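Local structure of putative histidinol-phosphate aminotransferase (Burkholderia pseudomallei, 3P1T) at residues E62-P67 / L207-G212; R75-C80 / P98-Y103; A86-M91 / S214-A219; Y200-L205 / E238-N243. The protein probably transfers an amino group from L-histidinol phosphate to 2-oxoglutarate with pyridoxal 5'-phosphate as cofactor, a step of histidine biosynthesis. All blocks are in the same frame, centred on the assembly; numbering follows the deposited sequence.

Contact 1: E62-P67 / L207-G212; sequences EHFSCP and LGALFG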
loop_
_atom_site.group_PDB
_atom_site.type_symbol
_atom_site.label_atom_id
_atom_site.label_comp_id
_atom_site.label_asym_id
_atom_site.label_seq_id
_atom_site.Cartn_x
_atom_site.Cartn_y
_atom_site.Cartn_z
ATOM N N GLU A 62 -18.746 2.233 11.390
ATOM C CA GLU A 62 -19.311 2.716 12.647
ATOM C C GLU A 62 -18.887 4.148 12.891
ATOM O O GLU A 62 -19.733 4.997 13.185
ATOM C CB GLU A 62 -18.866 1.823 13.815
ATOM C CG GLU A 62 -19.894 0.790 14.253
ATOM C CD GLU A 62 -19.328 -0.546 14.723
ATOM O OE1 GLU A 62 -18.468 -0.557 15.638
ATOM O OE2 GLU A 62 -19.780 -1.593 14.200
ATOM N N HIS A 63 -17.578 4.411 12.756
ATOM C CA HIS A 63 -16.970 5.708 12.998
ATOM C C HIS A 63 -17.594 6.794 12.096
ATOM O O HIS A 63 -17.965 7.855 12.603
ATOM C CB HIS A 63 -15.446 5.624 12.782
ATOM C CG HIS A 63 -14.714 6.868 13.185
ATOM N ND1 HIS A 63 -14.410 7.127 14.511
ATOM C CD2 HIS A 63 -14.231 7.875 12.421
ATOM C CE1 HIS A 63 -13.784 8.291 14.515
ATOM N NE2 HIS A 63 -13.652 8.780 13.278
ATOM N N PHE A 64 -17.744 6.519 10.783
ATOM C CA PHE A 64 -18.262 7.503 9.835
ATOM C C PHE A 64 -19.790 7.406 9.670
ATOM O O PHE A 64 -20.369 8.210 8.927
ATOM C CB PHE A 64 -17.564 7.342 8.488
ATOM C CG PHE A 64 -16.118 7.773 8.568
ATOM C CD1 PHE A 64 -15.776 9.115 8.559
ATOM C CD2 PHE A 64 -15.095 6.834 8.647
ATOM C CE1 PHE A 64 -14.438 9.515 8.638
ATOM C CE2 PHE A 64 -13.755 7.240 8.715
ATOM C CZ PHE A 64 -13.440 8.577 8.715
ATOM N N SER A 65 -20.435 6.479 10.416
ATOM C CA SER A 65 -21.882 6.228 10.451
ATOM C C SER A 65 -22.460 6.063 9.023
ATOM O O SER A 65 -23.423 6.723 8.637
ATOM C CB SER A 65 -22.614 7.334 11.207
ATOM O OG SER A 65 -22.222 7.386 12.570
ATOM N N CYS A 66 -21.865 5.157 8.250
ATOM C CA CYS A 66 -22.322 4.856 6.897
ATOM C C CYS A 66 -22.201 3.364 6.648
ATOM O O CYS A 66 -21.439 2.716 7.371
ATOM C CB CYS A 66 -21.517 5.649 5.879
ATOM S SG CYS A 66 -19.821 5.063 5.680
ATOM N N PRO A 67 -22.863 2.775 5.627
ATOM C CA PRO A 67 -22.673 1.339 5.386
ATOM C C PRO A 67 -21.273 1.040 4.856
ATOM O O PRO A 67 -20.674 1.879 4.175
ATOM C CB PRO A 67 -23.741 1.007 4.341
ATOM C CG PRO A 67 -24.632 2.199 4.271
ATOM C CD PRO A 67 -23.794 3.357 4.644
ATOM N N LEU A 207 -2.882 6.604 4.984
ATOM C CA LEU A 207 -4.177 5.941 4.879
ATOM C C LEU A 207 -5.290 6.973 4.701
ATOM O O LEU A 207 -5.178 8.121 5.164
ATOM C CB LEU A 207 -4.481 5.053 6.103
ATOM C CG LEU A 207 -3.546 3.896 6.386
ATOM C CD1 LEU A 207 -3.895 3.232 7.687
ATOM C CD2 LEU A 207 -3.554 2.885 5.261
ATOM N N GLY A 208 -6.362 6.534 4.058
ATOM C CA GLY A 208 -7.532 7.358 3.800
ATOM C C GLY A 208 -8.759 6.507 3.549
ATOM O O GLY A 208 -8.653 5.294 3.320
ATOM N N ALA A 209 -9.929 7.143 3.608
ATOM C CA ALA A 209 -11.219 6.507 3.379
ATOM C C ALA A 209 -11.971 7.227 2.262
ATOM O O ALA A 209 -12.132 8.450 2.317
ATOM C CB ALA A 209 -12.043 6.505 4.667
ATOM N N LEU A 210 -12.411 6.472 1.242
ATOM C CA LEU A 210 -13.180 6.999 0.108
ATOM C C LEU A 210 -14.630 6.585 0.254
ATOM O O LEU A 210 -14.910 5.399 0.455
ATOM C CB LEU A 210 -12.606 6.527 -1.248
ATOM C CG LEU A 210 -13.398 6.892 -2.507
ATOM C CD1 LEU A 210 -13.450 8.418 -2.737
ATOM C CD2 LEU A 210 -12.844 6.168 -3.720
ATOM N N PHE A 211 -15.547 7.549 0.131
ATOM C CA PHE A 211 -16.990 7.302 0.254
ATOM C C PHE A 211 -17.660 7.582 -1.075
ATOM O O PHE A 211 -17.355 8.590 -1.713
ATOM C CB PHE A 211 -17.613 8.153 1.383
ATOM C CG PHE A 211 -16.879 8.025 2.696
ATOM C CD1 PHE A 211 -15.793 8.844 2.993
ATOM C CD2 PHE A 211 -17.250 7.072 3.628
ATOM C CE1 PHE A 211 -15.089 8.703 4.201
ATOM C CE2 PHE A 211 -16.549 6.942 4.846
ATOM C CZ PHE A 211 -15.477 7.755 5.122
ATOM N N GLY A 212 -18.544 6.685 -1.494
ATOM C CA GLY A 212 -19.258 6.829 -2.756
ATOM C C GLY A 212 -20.405 5.858 -2.927
ATOM O O GLY A 212 -20.746 5.109 -1.994
#
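Phe64 and Cys66, at and just beyond the C-terminal end of helix 52-64, pack on Phe211 and Ala209 of strand 208-211, part of the large mixed sheet of a fold-type I PLP-dependent aminotransferase. The helix finishes in a Schellman motif: Ser65 takes positive phi (50°) and still bonds back to the last turn, its N 3.2 Å from Glu62 O. The chain that leaves this turn directs the Cys66 side chain toward the strand. The rings of Phe64 and Phe211 form a T-shaped (edge-to-face) pair, with centroids 4.9 Å apart and planes at 62°. Phe211 supplies the edge, and its CZ stands 3.5 Å from Phe64 CG, displaced from the ring centre toward the rim. On the opposite face of Phe64, the imidazole of His63 brings CD2 over the ring centre, which leaves the phenyl ring sandwiched. Cys66 SG approaches Phe211 near the ring plane, 3.9 Å from CD2, as a sulfur-aromatic contact at the edge. Ala209 CB adds a looser touch, 4.5 Å from Phe64 CE2. Leu184 touches both phenyl rings, and Leu71 touches both Cys66 and Phe211. No hydrogen bond crosses between 62-67 and 207-212, so helix end and strand are joined through apolar surface, probably helped by the slightly positive C-H edge of Phe211 meeting the electron-rich face of Phe64.

Contact 2: R75-C80 / P98-Y103; sequences RGIDEC and PGFDGY
Ile77, in the first turn of helix 76-87, meets Phe100 and Tyr103 where the loop after strand 92-96 runs into helix 102-107, inside the large domain of the fold-type I aminotransferase fold. The contact across the segments is apolar, and the two branches of Ile77 divide it. CG1 lies anti to the backbone N (chi1 -170°), which sends it to the edge of the Tyr103 ring, 3.8 Å from CE1 and near the ring plane. CG2, on the other branch, reaches Phe100 CE2 at 4.0 Å, meeting that ring obliquely. Within 98-103 the two rings also meet each other. Phe100 CD2 rests 3.5 Å above one face of Tyr103, offset toward the rim, while Tyr103 CE1 lies in the plane of the Phe100 ring at its edge. Gly102 N sits over the centre of one Phe100 face, 3.4 Å above the plane. A bound L(+)-tartaric acid, probably from the crystallisation liquor, lies about 4 Å from the Phe100 side chain.

The polar bonds are made around the contact. Tyr103 OH is hydrogen-bonded to Asp170, whose position is consistent with the aspartate facing the pyridine nitrogen of PLP in this family, so the contact probably borders the cofactor pocket. Asp78 OD2 accepts a bond from Phe226 N of the second subunit. Glu79 adds a salt bridge to Arg83 through OE2; its OE1 takes the Arg75 N-H at 2.8 Å and an angle of 167°, on the anti side of the oxygen and 23° out of the carboxylate plane.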
loop_
_atom_site.group_PDB
_atom_site.type_symbol
_atom_site.label_atom_id
_atom_site.label_comp_id
_atom_site.label_asym_id
_atom_site.label_seq_id
_atom_site.Cartn_x
_atom_site.Cartn_y
_atom_site.Cartn_z
ATOM N N ARG A 75 -4.658 3.658 0.202
ATOM C CA ARG A 75 -3.308 4.138 0.463
ATOM C C ARG A 75 -3.212 5.631 0.058
ATOM O O ARG A 75 -2.539 5.975 -0.940
ATOM C CB ARG A 75 -2.289 3.287 -0.299
ATOM C CG ARG A 75 -0.879 3.362 0.262
ATOM C CD ARG A 75 -0.650 2.127 1.088
ATOM N NE ARG A 75 -0.513 2.428 2.500
ATOM C CZ ARG A 75 -0.471 1.513 3.454
ATOM N NH1 ARG A 75 -0.603 0.224 3.158
ATOM N NH2 ARG A 75 -0.333 1.879 4.714
ATOM N N GLY A 76 -3.945 6.479 0.800
ATOM C CA GLY A 76 -3.973 7.920 0.599
ATOM C C GLY A 76 -4.701 8.394 -0.635
ATOM O O GLY A 76 -5.357 7.614 -1.350
ATOM N N ILE A 77 -4.564 9.699 -0.894
ATOM C CA ILE A 77 -5.226 10.379 -1.999
ATOM C C ILE A 77 -4.671 9.852 -3.353
ATOM O O ILE A 77 -5.445 9.821 -4.315
ATOM C CB ILE A 77 -5.127 11.938 -1.846
ATOM C CG1 ILE A 77 -6.011 12.717 -2.861
ATOM C CG2 ILE A 77 -3.701 12.445 -1.817
ATOM C CD1 ILE A 77 -7.496 12.343 -2.939
ATOM N N ASP A 78 -3.403 9.355 -3.417
ATOM C CA ASP A 78 -2.852 8.808 -4.682
ATOM C C ASP A 78 -3.643 7.581 -5.130
ATOM O O ASP A 78 -4.072 7.562 -6.283
ATOM C CB ASP A 78 -1.349 8.457 -4.593
ATOM C CG ASP A 78 -0.366 9.618 -4.559
ATOM O OD1 ASP A 78 -0.791 10.760 -4.243
ATOM O OD2 ASP A 78 0.844 9.374 -4.758
ATOM N N GLU A 79 -3.869 6.576 -4.234
ATOM C CA GLU A 79 -4.666 5.397 -4.613
ATOM C C GLU A 79 -6.085 5.805 -4.976
ATOM O O GLU A 79 -6.636 5.310 -5.953
ATOM C CB GLU A 79 -4.709 4.327 -3.511
ATOM C CG GLU A 79 -5.647 3.183 -3.885
ATOM C CD GLU A 79 -5.665 1.926 -3.047
ATOM O OE1 GLU A 79 -5.091 1.922 -1.936
ATOM O OE2 GLU A 79 -6.258 0.931 -3.519
ATOM N N CYS A 80 -6.668 6.695 -4.175
ATOM C CA CYS A 80 -8.006 7.225 -4.353
ATOM C C CYS A 80 -8.179 7.795 -5.783
ATOM O O CYS A 80 -9.102 7.388 -6.498
ATOM C CB CYS A 80 -8.271 8.290 -3.294
ATOM S SG CYS A 80 -9.862 9.136 -3.477
ATOM N N PRO A 98 -3.764 27.713 -8.981
ATOM C CA PRO A 98 -3.068 27.094 -7.840
ATOM C C PRO A 98 -3.975 26.229 -6.985
ATOM O O PRO A 98 -5.165 26.521 -6.857
ATOM C CB PRO A 98 -2.579 28.304 -7.030
ATOM C CG PRO A 98 -2.435 29.383 -8.032
ATOM C CD PRO A 98 -3.614 29.177 -8.944
ATOM N N GLY A 99 -3.391 25.171 -6.425
ATOM C CA GLY A 99 -4.062 24.205 -5.572
ATOM C C GLY A 99 -3.139 23.035 -5.312
ATOM O O GLY A 99 -1.979 23.074 -5.721
ATOM N N PHE A 100 -3.638 21.983 -4.639
ATOM C CA PHE A 100 -2.870 20.789 -4.314
ATOM C C PHE A 100 -2.271 20.165 -5.588
ATOM O O PHE A 100 -2.958 20.004 -6.588
ATOM C CB PHE A 100 -3.753 19.790 -3.565
ATOM C CG PHE A 100 -3.069 18.488 -3.234
ATOM C CD1 PHE A 100 -1.963 18.461 -2.390
ATOM C CD2 PHE A 100 -3.544 17.283 -3.748
ATOM C CE1 PHE A 100 -1.320 17.256 -2.096
ATOM C CE2 PHE A 100 -2.917 16.075 -3.429
ATOM C CZ PHE A 100 -1.802 16.071 -2.617
ATOM N N ASP A 101 -0.976 19.875 -5.553
ATOM C CA ASP A 101 -0.198 19.432 -6.709
ATOM C C ASP A 101 -0.235 17.912 -6.949
ATOM O O ASP A 101 0.251 17.457 -7.996
ATOM C CB ASP A 101 1.281 19.867 -6.536
ATOM C CG ASP A 101 2.036 19.336 -5.304
ATOM O OD1 ASP A 101 1.376 19.053 -4.266
ATOM O OD2 ASP A 101 3.291 19.247 -5.367
ATOM N N GLY A 102 -0.788 17.149 -6.006
ATOM C CA GLY A 102 -0.873 15.699 -6.111
ATOM C C GLY A 102 -1.680 15.181 -7.284
ATOM O O GLY A 102 -1.310 14.170 -7.894
ATOM N N TYR A 103 -2.786 15.871 -7.611
ATOM C CA TYR A 103 -3.663 15.488 -8.726
ATOM C C TYR A 103 -2.890 15.623 -10.029
ATOM O O TYR A 103 -2.909 14.690 -10.829
ATOM C CB TYR A 103 -4.965 16.308 -8.751
ATOM C CG TYR A 103 -5.614 16.497 -7.393
ATOM C CD1 TYR A 103 -5.880 15.409 -6.565
ATOM C CD2 TYR A 103 -6.027 17.753 -6.969
ATOM C CE1 TYR A 103 -6.453 15.581 -5.309
ATOM C CE2 TYR A 103 -6.653 17.930 -5.738
ATOM C CZ TYR A 103 -6.847 16.843 -4.908
ATOM O OH TYR A 103 -7.423 17.040 -3.692
#

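Contact 3: A86-M91 / S214-A219; sequences AEFSSM and SELIAA. With EDO (1,2-ethanediol), chain H.
Glu87 and Leu216 come together where the weakly bonded last residues of helix 76-87 lie beside the first turns of helix 214-221, with Glu87 CA and Leu216 CA 8.3 Å apart; just beyond, a type I beta turn from Phe88 to Met91 leads into strand 92-96, with Met91 N 3.0 Å from Phe88 O. The contact joins two helices flanking the seven-stranded sheet of the large domain at the protein surface, where no other chain of the assembly touches it. Leu216 carries it. Chi1 of 176° takes the branched end toward 86-91, where the two methyls find different partners: CD1 lies 3.9 Å from Glu87 CG, and CD2 meets Phe88 CZ at 3.8 Å, oblique to that ring. Glu87 bends at chi2 (-54°), so that its methylenes run alongside the leucine and OE1 ends 4.4 Å from Ala219 CB.

At the N-terminal end of helix 214-221, a 1,2-ethanediol molecule, probably from the crystallisation liquor, uses O2 to accept a bond from Ser214 N at 3.2 Å and to share one with Ser214 OG at 3.0 Å. Glu87 thus plays two parts, its aliphatic stem packing on Leu216 while OE2 forms a salt bridge with Lys223.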
loop_
_atom_site.group_PDB
_atom_site.type_symbol
_atom_site.label_atom_id
_atom_site.label_comp_id
_atom_site.label_asym_id
_atom_site.label_seq_id
_atom_site.Cartn_x
_atom_site.Cartn_y
_atom_site.Cartn_z
ATOM N N ALA A 86 -9.351 5.439 -13.164
ATOM C CA ALA A 86 -9.386 4.196 -13.953
ATOM C C ALA A 86 -10.842 3.811 -14.358
ATOM O O ALA A 86 -11.032 3.112 -15.356
ATOM C CB ALA A 86 -8.747 3.056 -13.176
ATOM N N GLU A 87 -11.851 4.297 -13.619
ATOM C CA GLU A 87 -13.259 4.012 -13.902
ATOM C C GLU A 87 -13.883 5.072 -14.810
ATOM O O GLU A 87 -14.946 4.814 -15.373
ATOM C CB GLU A 87 -14.077 3.913 -12.585
ATOM C CG GLU A 87 -13.624 2.814 -11.629
ATOM C CD GLU A 87 -13.533 1.413 -12.205
ATOM O OE1 GLU A 87 -14.505 0.950 -12.852
ATOM O OE2 GLU A 87 -12.471 0.777 -12.017
ATOM N N PHE A 88 -13.243 6.259 -14.943
ATOM C CA PHE A 88 -13.717 7.384 -15.767
ATOM C C PHE A 88 -12.612 7.909 -16.693
ATOM O O PHE A 88 -12.506 9.122 -16.907
ATOM C CB PHE A 88 -14.202 8.534 -14.845
ATOM C CG PHE A 88 -15.181 8.159 -13.758
ATOM C CD1 PHE A 88 -16.372 7.502 -14.064
ATOM C CD2 PHE A 88 -14.967 8.554 -12.448
ATOM C CE1 PHE A 88 -17.286 7.167 -13.056
ATOM C CE2 PHE A 88 -15.896 8.251 -11.447
ATOM C CZ PHE A 88 -17.038 7.544 -11.752
ATOM N N SER A 89 -11.808 6.995 -17.257
ATOM C CA SER A 89 -10.603 7.281 -18.048
ATOM C C SER A 89 -10.872 8.117 -19.316
ATOM O O SER A 89 -9.929 8.749 -19.817
ATOM C CB SER A 89 -9.887 5.985 -18.436
ATOM O OG SER A 89 -10.765 5.040 -19.016
ATOM N N SER A 90 -12.127 8.175 -19.801
ATOM C CA SER A 90 -12.453 8.968 -20.998
ATOM C C SER A 90 -12.842 10.408 -20.648
ATOM O O SER A 90 -12.869 11.259 -21.539
ATOM C CB SER A 90 -13.580 8.313 -21.784
ATOM O OG SER A 90 -13.114 7.111 -22.373
HETATM N N MSE A 91 -13.141 10.686 -19.371
HETATM C CA MSE A 91 -13.566 12.012 -18.942
HETATM C C MSE A 91 -12.395 13.017 -18.864
HETATM O O MSE A 91 -11.215 12.638 -18.750
HETATM C CB MSE A 91 -14.252 11.938 -17.554
HETATM C CG MSE A 91 -15.437 10.966 -17.489
HETATM SE SE MSE A 91 -16.453 11.103 -15.803
HETATM C CE MSE A 91 -17.649 12.528 -16.303
ATOM N N SER A 214 -22.462 2.563 -3.860
ATOM C CA SER A 214 -22.123 1.169 -3.575
ATOM C C SER A 214 -21.647 0.371 -4.808
ATOM O O SER A 214 -20.691 -0.403 -4.664
ATOM C CB SER A 214 -23.288 0.430 -2.914
ATOM O OG SER A 214 -24.530 0.567 -3.581
ATOM N N GLU A 215 -22.267 0.564 -5.982
ATOM C CA GLU A 215 -21.886 -0.187 -7.191
ATOM C C GLU A 215 -20.456 0.186 -7.616
ATOM O O GLU A 215 -19.642 -0.714 -7.804
ATOM C CB GLU A 215 -22.881 -0.005 -8.366
ATOM C CG GLU A 215 -23.592 1.340 -8.450
ATOM C CD GLU A 215 -24.803 1.479 -7.546
ATOM O OE1 GLU A 215 -25.730 0.642 -7.649
ATOM O OE2 GLU A 215 -24.836 2.442 -6.749
ATOM N N LEU A 216 -20.131 1.496 -7.714
ATOM C CA LEU A 216 -18.799 2.009 -8.078
ATOM C C LEU A 216 -17.734 1.554 -7.058
ATOM O O LEU A 216 -16.683 1.059 -7.463
ATOM C CB LEU A 216 -18.827 3.550 -8.183
ATOM C CG LEU A 216 -17.502 4.282 -8.452
ATOM C CD1 LEU A 216 -16.885 3.871 -9.783
ATOM C CD2 LEU A 216 -17.703 5.791 -8.417
ATOM N N ILE A 217 -18.018 1.684 -5.748
ATOM C CA ILE A 217 -17.113 1.265 -4.666
ATOM C C ILE A 217 -16.777 -0.242 -4.829
ATOM O O ILE A 217 -15.612 -0.615 -4.736
ATOM C CB ILE A 217 -17.764 1.583 -3.277
ATOM C CG1 ILE A 217 -17.827 3.113 -2.978
ATOM C CG2 ILE A 217 -17.103 0.821 -2.140
ATOM C CD1 ILE A 217 -16.515 3.838 -2.682
ATOM N N ALA A 218 -17.794 -1.082 -5.092
ATOM C CA ALA A 218 -17.639 -2.533 -5.262
ATOM C C ALA A 218 -16.697 -2.877 -6.441
ATOM O O ALA A 218 -15.871 -3.790 -6.315
ATOM C CB ALA A 218 -19.000 -3.187 -5.475
ATOM N N ALA A 219 -16.827 -2.152 -7.576
ATOM C CA ALA A 219 -15.996 -2.368 -8.766
ATOM C C ALA A 219 -14.532 -1.949 -8.519
ATOM O O ALA A 219 -13.623 -2.603 -9.046
ATOM C CB ALA A 219 -16.562 -1.604 -9.949
HETATM C C1 EDO H . -25.516 4.261 -2.007
HETATM O O1 EDO H . -25.279 5.611 -2.445
HETATM C C2 EDO H . -26.312 3.421 -3.010
HETATM O O2 EDO H . -25.605 3.274 -4.247
#

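Contact 4: Y200-L205 / E238-N243; sequences YGLAGL and EAALDN
Tyr200 presents the edge of its ring to Ala240 O, which lies near the ring plane, 3.8 Å from CD2; Leu241 CD2 comes in obliquely, 4.0 Å from Tyr200 CE2, and Phe196 makes an edge-to-face pair with the same ring. Residues 200-205 belong to the loop between strands 190-195 and 208-211, which, as in relatives of the fold-type I family, probably carries the lysine of the PLP Schiff base just ahead of them. Here they pack on the C-terminal end of helix 231-241. Tyr200 CG is anti to its carbonyl carbon (chi1 -73°), which carries the ring across the last turn of the helix and lets the hydroxyl bond to His63 NE2 on helix 52-64.

Two residues on, Leu202 packs against the Ala240 side chain. Its CD1 lies 3.8 Å from Ala240 CB, while CG and CD2 are both 4.1 Å from that methyl, so the methyl lies against the side of the branched end, nearest CD1. Across the subunit boundary Leu202 also touches Ile45 of the second subunit, and Gly204 makes backbone hydrogen bonds to that chain, so the loop is gripped between helix end and dimer partner. Two residues before Ala240, Glu238 starts off away from the loop, and its OE2 pairs with Lys59 and Arg55 of helix 52-64.

In the helix, the bond from Leu241 N to Glu238 O is weak. Within the loop, Leu205 N meets Leu202 O at 2.9 Å.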
loop_
_atom_site.group_PDB
_atom_site.type_symbol
_atom_site.label_atom_id
_atom_site.label_comp_id
_atom_site.label_asym_id
_atom_site.label_seq_id
_atom_site.Cartn_x
_atom_site.Cartn_y
_atom_site.Cartn_z
ATOM N N TYR A 200 -5.909 12.810 12.801
ATOM C CA TYR A 200 -5.829 11.440 13.325
ATOM C C TYR A 200 -4.375 11.018 13.645
ATOM O O TYR A 200 -4.182 10.008 14.326
ATOM C CB TYR A 200 -6.456 10.444 12.342
ATOM C CG TYR A 200 -7.965 10.523 12.289
ATOM C CD1 TYR A 200 -8.607 11.428 11.445
ATOM C CD2 TYR A 200 -8.760 9.669 13.065
ATOM C CE1 TYR A 200 -10.002 11.490 11.376
ATOM C CE2 TYR A 200 -10.158 9.724 13.007
ATOM C CZ TYR A 200 -10.775 10.637 12.159
ATOM O OH TYR A 200 -12.151 10.695 12.089
ATOM N N GLY A 201 -3.395 11.787 13.165
ATOM C CA GLY A 201 -1.971 11.569 13.417
ATOM C C GLY A 201 -1.319 10.323 12.833
ATOM O O GLY A 201 -0.336 9.827 13.396
ATOM N N LEU A 202 -1.792 9.843 11.671
ATOM C CA LEU A 202 -1.188 8.671 11.026
ATOM C C LEU A 202 -0.501 9.039 9.691
ATOM O O LEU A 202 -0.491 8.216 8.776
ATOM C CB LEU A 202 -2.250 7.583 10.785
ATOM C CG LEU A 202 -3.102 7.132 11.973
ATOM C CD1 LEU A 202 -4.026 6.032 11.556
ATOM C CD2 LEU A 202 -2.251 6.649 13.114
ATOM N N ALA A 203 0.114 10.242 9.587
ATOM C CA ALA A 203 0.777 10.729 8.362
ATOM C C ALA A 203 1.799 9.721 7.793
ATOM O O ALA A 203 1.877 9.564 6.572
ATOM C CB ALA A 203 1.473 12.052 8.634
ATOM N N GLY A 204 2.539 9.042 8.673
ATOM C CA GLY A 204 3.550 8.075 8.283
ATOM C C GLY A 204 3.000 6.783 7.729
ATOM O O GLY A 204 3.777 5.973 7.220
ATOM N N LEU A 205 1.665 6.562 7.827
ATOM C CA LEU A 205 1.032 5.321 7.338
ATOM C C LEU A 205 0.359 5.550 6.000
ATOM O O LEU A 205 0.122 4.587 5.260
ATOM C CB LEU A 205 0.019 4.750 8.336
ATOM C CG LEU A 205 0.502 4.575 9.775
ATOM C CD1 LEU A 205 -0.512 3.829 10.572
ATOM C CD2 LEU A 205 1.856 3.873 9.841
ATOM N N GLU A 238 -7.246 1.254 13.672
ATOM C CA GLU A 238 -8.289 0.845 14.603
ATOM C C GLU A 238 -8.196 1.617 15.939
ATOM O O GLU A 238 -9.222 2.082 16.433
ATOM C CB GLU A 238 -8.197 -0.647 14.854
ATOM C CG GLU A 238 -9.310 -1.168 15.728
ATOM C CD GLU A 238 -9.290 -2.662 15.919
ATOM O OE1 GLU A 238 -8.184 -3.230 16.090
ATOM O OE2 GLU A 238 -10.390 -3.261 15.910
ATOM N N ALA A 239 -6.972 1.764 16.493
ATOM C CA ALA A 239 -6.710 2.480 17.738
ATOM C C ALA A 239 -6.917 3.979 17.561
ATOM O O ALA A 239 -7.440 4.619 18.467
ATOM C CB ALA A 239 -5.296 2.201 18.214
ATOM N N ALA A 240 -6.549 4.533 16.386
ATOM C CA ALA A 240 -6.702 5.962 16.099
ATOM C C ALA A 240 -8.176 6.377 16.014
ATOM O O ALA A 240 -8.486 7.550 16.253
ATOM C CB ALA A 240 -5.999 6.321 14.800
ATOM N N LEU A 241 -9.076 5.433 15.699
ATOM C CA LEU A 241 -10.506 5.715 15.583
ATOM C C LEU A 241 -11.164 5.765 16.960
ATOM O O LEU A 241 -12.176 6.448 17.134
ATOM C CB LEU A 241 -11.218 4.689 14.691
ATOM C CG LEU A 241 -10.760 4.572 13.238
ATOM C CD1 LEU A 241 -11.468 3.450 12.573
ATOM C CD2 LEU A 241 -10.982 5.850 12.458
ATOM N N ASP A 242 -10.591 5.066 17.943
ATOM C CA ASP A 242 -11.092 5.122 19.313
ATOM C C ASP A 242 -10.144 6.051 20.135
ATOM O O ASP A 242 -9.608 5.663 21.176
ATOM C CB ASP A 242 -11.227 3.715 19.919
ATOM C CG ASP A 242 -11.984 3.725 21.233
ATOM O OD1 ASP A 242 -12.882 4.596 21.400
ATOM O OD2 ASP A 242 -11.664 2.883 22.110
ATOM N N ASN A 243 -9.931 7.289 19.638
ATOM C CA ASN A 243 -9.007 8.267 20.232
ATOM C C ASN A 243 -9.571 9.700 20.052
ATOM O O ASN A 243 -8.824 10.651 19.775
ATOM C CB ASN A 243 -7.613 8.101 19.555
ATOM C CG ASN A 243 -6.435 8.787 20.223
ATOM O OD1 ASN A 243 -6.340 8.888 21.453
ATOM N ND2 ASN A 243 -5.467 9.195 19.411
#

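From the N terminus, helix 52-64 opens contact 1, which closes 140 residues on at strand 208-211. Contact 2 is nested inside that loop, joining helix 76-87 to the start of helix 102-107. Contact 3 opens between the two segments of contact 2, at the far end of helix 76-87, and closes on helix 214-221, so it crosses both contacts 1 and 2. Contact 4 opens at 200-205, before contacts 1 and 3 have closed, and crosses them too, but follows contact 2 in series. Leu210 packing on Cys80 joins contacts 1 and 2, Ile217 against 207-212 joins contacts 1 and 3, and Arg75 NH2 on Leu205 O ties contact 2 to contact 4.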